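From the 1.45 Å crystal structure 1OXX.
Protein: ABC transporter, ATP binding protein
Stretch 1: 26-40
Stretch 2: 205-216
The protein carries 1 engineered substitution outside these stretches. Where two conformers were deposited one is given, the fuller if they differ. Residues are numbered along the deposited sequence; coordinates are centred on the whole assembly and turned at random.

Stretch 1 26-40: INIENGERFGILGPS
Stretch 2 (205-216) FAIADRVGVLVK

Two strands, 33-37 and 210-215, lie side by side and run parallel, their axes 21° apart and 4.6 Å at closest approach. The register pairs Phe-34 with Arg-210, Gly-35 with Val-211, Ile-36 with Gly-212 and Leu-37 with Val-213, at CA-CA distances of 5.1, 4.5, 4.9 and 4.8 Å. Stretch 1 enters as strand 26-28, then reverses through a type II turn from Glu-29 to Glu-32, closed by Glu-32 N to Glu-29 O at 3.0 Å; Gly-31 takes the positive phi (80/4). Stretch 2 leaves a helix at Ala-208 (-93/139) and reaches extended geometry at Arg-210 (-141/140).

The hydrogen bonds alternate as a parallel ladder requires: Gly-35 N to Arg-210 O, 2.9 Å; Gly-212 N to Gly-35 O, 2.9 Å; Leu-37 N to Gly-212 O, 3.0 Å; Leu-214 N to Leu-37 O, 2.8 Å. Below it, Arg-33 O accepts from Asp-209 N at 2.8 Å and weakly from Arg-210 N at 3.4 Å. Above it, a water joins Ser-40 N (2.8 Å) to Leu-214 O (3.1 Å).

Each glycine of the ladder makes room for a neighbour. An ideal CB on Gly-35 would sit a tight 3.0 Å from Ala-208 CB; one on Gly-212 would lie 3.5 Å from Ile-36 CD1 and 3.6 Å from Phe-34 CZ. Beyond the strand, a CB on Gly-38 would clash with Leu-214 O at 2.5 Å.

Phe-34 (chi1 t, chi2 88°), Ile-36 (m, m) and Arg-210 share one sheet face, where Ile-36 CG2 also meets Leu-214 CD2 at 3.2 Å. Leu-37 (m, t), Val-211 (chi1 26°) and Val-213 (t) share the other, with Leu-37 CD1 3.9 Å from Val-211 CG2.

Arg-210 (t, t, p, chi4 117°) ties the turn to the sheet. Glu-32 (t, t, chi3 28°) meets its guanidinium edge in a two-pronged salt bridge, Arg-210 NE to Glu-32 OE2 at 2.8 Å and Arg-210 NH2 to Glu-32 OE1 at 3.0 Å, while Glu-29 N also donates to Glu-32 OE1 at 3.0 Å. Arg-210 NH2 reaches Asn-27 O at 2.8 Å as well, and Phe-34 CE1 covers one guanidinium face, 3.7 Å from Arg-210 CZ.

Arg-33 (m, t, chi3 -19°, chi4 176°) has its CA-to-CB bond directed toward stretch 2. Its NH2 forms a salt bridge with Asp-209 OD1 at 2.7 Å, though the hydrogen bond is weak; Asp-209 is m, with chi2 -38°. A water links Arg-33 N (3.0 Å) to Asp-209 OD2 (2.6 Å).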

# COMPACT_ATOMS: atom_id res chain seq x y z
N ILE A 26 -3.18 -16.93 -2.58
CA ILE A 26 -4.11 -16.07 -1.86
C ILE A 26 -5.52 -16.45 -2.24
O ILE A 26 -5.78 -16.72 -3.41
CB ILE A 26 -3.97 -14.58 -2.24
CG1 ILE A 26 -2.52 -14.16 -2.39
CG2 ILE A 26 -4.69 -13.71 -1.23
CD1 ILE A 26 -2.38 -12.76 -2.99
N ASN A 27 -6.40 -16.51 -1.25
CA ASN A 27 -7.83 -16.70 -1.48
C ASN A 27 -8.52 -15.42 -1.03
O ASN A 27 -8.60 -15.13 0.18
CB ASN A 27 -8.40 -17.88 -0.69
CG ASN A 27 -7.71 -19.20 -1.00
OD1 ASN A 27 -7.34 -19.47 -2.14
ND2 ASN A 27 -7.58 -20.06 0.02
N ILE A 28 -8.95 -14.59 -1.99
CA ILE A 28 -9.63 -13.32 -1.70
C ILE A 28 -11.12 -13.56 -1.74
O ILE A 28 -11.65 -14.08 -2.71
CB ILE A 28 -9.22 -12.26 -2.76
CG1 ILE A 28 -7.71 -12.04 -2.71
CG2 ILE A 28 -9.95 -10.96 -2.51
CD1 ILE A 28 -7.18 -11.13 -3.80
N GLU A 29 -11.80 -13.18 -0.66
CA GLU A 29 -13.22 -13.46 -0.54
C GLU A 29 -14.09 -12.45 -1.25
O GLU A 29 -13.67 -11.34 -1.57
CB GLU A 29 -13.60 -13.52 0.95
CG GLU A 29 -12.92 -14.66 1.69
CD GLU A 29 -13.24 -16.04 1.12
OE1 GLU A 29 -14.37 -16.24 0.62
OE2 GLU A 29 -12.36 -16.93 1.16
N ASN A 30 -15.32 -12.87 -1.54
CA ASN A 30 -16.30 -12.03 -2.18
C ASN A 30 -16.51 -10.76 -1.37
O ASN A 30 -16.83 -10.81 -0.18
CB ASN A 30 -17.61 -12.84 -2.28
CG ASN A 30 -18.73 -12.07 -2.94
OD1 ASN A 30 -19.39 -12.60 -3.84
ND2 ASN A 30 -18.97 -10.85 -2.49
N GLY A 31 -16.31 -9.62 -2.03
CA GLY A 31 -16.54 -8.32 -1.42
C GLY A 31 -15.42 -7.84 -0.52
O GLY A 31 -15.53 -6.78 0.12
N GLU A 32 -14.33 -8.60 -0.47
CA GLU A 32 -13.21 -8.22 0.37
C GLU A 32 -12.40 -7.07 -0.23
O GLU A 32 -12.31 -6.95 -1.44
CB GLU A 32 -12.31 -9.44 0.63
CG GLU A 32 -11.17 -9.16 1.61
CD GLU A 32 -10.40 -10.41 2.02
OE1 GLU A 32 -10.33 -11.36 1.23
OE2 GLU A 32 -9.84 -10.42 3.15
N ARG A 33 -11.87 -6.21 0.64
CA ARG A 33 -10.96 -5.14 0.28
C ARG A 33 -9.56 -5.65 0.62
O ARG A 33 -9.18 -5.72 1.79
CB ARG A 33 -11.29 -3.87 1.05
CG ARG A 33 -12.69 -3.32 0.75
CD ARG A 33 -13.08 -2.09 1.57
NE ARG A 33 -12.26 -1.93 2.76
CZ ARG A 33 -12.34 -0.90 3.59
NH1 ARG A 33 -13.23 0.07 3.37
NH2 ARG A 33 -11.55 -0.82 4.65
N PHE A 34 -8.83 -6.05 -0.42
CA PHE A 34 -7.51 -6.62 -0.29
C PHE A 34 -6.46 -5.71 -0.87
O PHE A 34 -6.63 -5.15 -1.94
CB PHE A 34 -7.45 -7.98 -0.97
CG PHE A 34 -6.28 -8.82 -0.56
CD1 PHE A 34 -6.37 -9.66 0.53
CD2 PHE A 34 -5.10 -8.78 -1.26
CE1 PHE A 34 -5.31 -10.42 0.91
CE2 PHE A 34 -4.02 -9.54 -0.86
CZ PHE A 34 -4.14 -10.36 0.22
N GLY A 35 -5.36 -5.57 -0.16
CA GLY A 35 -4.26 -4.78 -0.66
C GLY A 35 -2.96 -5.56 -0.81
O GLY A 35 -2.76 -6.58 -0.16
N ILE A 36 -2.09 -5.07 -1.69
CA ILE A 36 -0.74 -5.59 -1.82
C ILE A 36 0.25 -4.43 -1.66
O ILE A 36 0.11 -3.38 -2.31
CB ILE A 36 -0.53 -6.28 -3.19
CG1 ILE A 36 -1.45 -7.50 -3.38
CG2 ILE A 36 0.89 -6.70 -3.34
CD1 ILE A 36 -1.00 -8.73 -2.64
N LEU A 37 1.22 -4.62 -0.76
CA LEU A 37 2.33 -3.71 -0.53
C LEU A 37 3.63 -4.42 -0.91
O LEU A 37 3.71 -5.63 -0.75
CB LEU A 37 2.45 -3.36 0.96
CG LEU A 37 1.38 -2.39 1.48
CD1 LEU A 37 1.43 -2.30 3.01
CD2 LEU A 37 1.47 -1.00 0.86
N GLY A 38 4.65 -3.68 -1.37
CA GLY A 38 5.95 -4.27 -1.68
C GLY A 38 6.95 -3.31 -2.32
O GLY A 38 6.54 -2.26 -2.81
N PRO A 39 8.24 -3.66 -2.31
CA PRO A 39 9.28 -2.79 -2.88
C PRO A 39 9.23 -2.69 -4.40
O PRO A 39 9.79 -1.73 -4.93
CB PRO A 39 10.60 -3.48 -2.48
CG PRO A 39 10.22 -4.50 -1.46
CD PRO A 39 8.80 -4.89 -1.73
N SER A 40 8.60 -3.64 -5.08
CA SER A 40 8.65 -3.65 -6.54
C SER A 40 7.36 -3.22 -7.24
O SER A 40 6.41 -4.00 -7.35
CB SER A 40 9.06 -5.02 -7.08
OG SER A 40 9.30 -4.96 -8.47
N PHE A 205 -3.89 1.51 4.40
CA PHE A 205 -4.62 1.75 5.64
C PHE A 205 -6.01 2.32 5.39
O PHE A 205 -6.95 2.05 6.14
CB PHE A 205 -3.82 2.64 6.57
CG PHE A 205 -2.83 1.88 7.39
CD1 PHE A 205 -1.50 1.82 7.00
CD2 PHE A 205 -3.22 1.17 8.51
CE1 PHE A 205 -0.58 1.09 7.74
CE2 PHE A 205 -2.31 0.45 9.25
CZ PHE A 205 -0.98 0.40 8.85
N ALA A 206 -6.13 3.13 4.34
CA ALA A 206 -7.38 3.79 4.07
C ALA A 206 -8.41 2.85 3.51
O ALA A 206 -9.59 2.95 3.84
CB ALA A 206 -7.15 4.94 3.10
N ILE A 207 -7.97 1.90 2.69
CA ILE A 207 -8.90 1.11 1.90
C ILE A 207 -8.93 -0.39 2.14
O ILE A 207 -9.98 -1.01 1.99
CB ILE A 207 -8.58 1.33 0.40
CG1 ILE A 207 -8.89 2.77 -0.00
CG2 ILE A 207 -9.36 0.37 -0.46
CD1 ILE A 207 -8.23 3.18 -1.31
N ALA A 208 -7.80 -0.98 2.51
CA ALA A 208 -7.70 -2.43 2.59
C ALA A 208 -7.99 -2.98 3.97
O ALA A 208 -7.55 -2.42 4.96
CB ALA A 208 -6.31 -2.86 2.13
N ASP A 209 -8.72 -4.09 4.03
CA ASP A 209 -8.95 -4.75 5.32
C ASP A 209 -7.99 -5.90 5.59
O ASP A 209 -7.80 -6.31 6.75
CB ASP A 209 -10.38 -5.24 5.40
CG ASP A 209 -11.35 -4.10 5.46
OD1 ASP A 209 -11.04 -3.07 6.12
OD2 ASP A 209 -12.43 -4.13 4.87
N ARG A 210 -7.39 -6.43 4.54
CA ARG A 210 -6.40 -7.47 4.64
C ARG A 210 -5.37 -7.12 3.58
O ARG A 210 -5.74 -6.66 2.49
CB ARG A 210 -7.00 -8.86 4.44
CG ARG A 210 -6.07 -10.00 4.76
CD ARG A 210 -6.75 -11.39 4.93
NE ARG A 210 -7.49 -11.77 3.73
CZ ARG A 210 -7.22 -12.82 2.96
NH1 ARG A 210 -6.25 -13.69 3.26
NH2 ARG A 210 -7.95 -13.02 1.88
N VAL A 211 -4.10 -7.30 3.92
CA VAL A 211 -3.01 -6.95 3.02
C VAL A 211 -1.96 -8.02 2.97
O VAL A 211 -1.64 -8.66 3.98
CB VAL A 211 -2.29 -5.67 3.49
CG1 VAL A 211 -2.35 -5.33 5.00
CG2 VAL A 211 -1.12 -5.18 2.59
N GLY A 212 -1.44 -8.25 1.77
CA GLY A 212 -0.31 -9.12 1.58
C GLY A 212 0.89 -8.28 1.21
O GLY A 212 0.79 -7.25 0.52
N VAL A 213 2.05 -8.69 1.70
CA VAL A 213 3.27 -7.99 1.40
C VAL A 213 4.17 -8.84 0.52
O VAL A 213 4.50 -9.98 0.85
CB VAL A 213 4.01 -7.64 2.69
CG1 VAL A 213 5.25 -6.84 2.38
CG2 VAL A 213 3.08 -6.87 3.61
N LEU A 214 4.57 -8.26 -0.60
CA LEU A 214 5.40 -8.93 -1.59
C LEU A 214 6.86 -8.47 -1.51
O LEU A 214 7.13 -7.27 -1.65
CB LEU A 214 4.89 -8.60 -3.00
CG LEU A 214 3.98 -9.63 -3.69
CD1 LEU A 214 3.37 -10.59 -2.69
CD2 LEU A 214 2.90 -8.95 -4.53
N VAL A 215 7.78 -9.41 -1.30
CA VAL A 215 9.21 -9.10 -1.27
C VAL A 215 9.91 -10.11 -2.18
O VAL A 215 9.76 -11.31 -2.01
CB VAL A 215 9.80 -9.19 0.14
CG1 VAL A 215 11.30 -8.92 0.13
CG2 VAL A 215 9.09 -8.22 1.10
N LYS A 216 10.67 -9.59 -3.14
CA LYS A 216 11.39 -10.43 -4.10
C LYS A 216 10.47 -11.45 -4.78
O LYS A 216 10.86 -12.58 -5.02
CB LYS A 216 12.56 -11.13 -3.41
O HOH W 1 -5.48 -15.98 1.67
O HOH W 2 -13.07 -6.19 3.41
O HOH W 3 7.21 -5.99 -4.49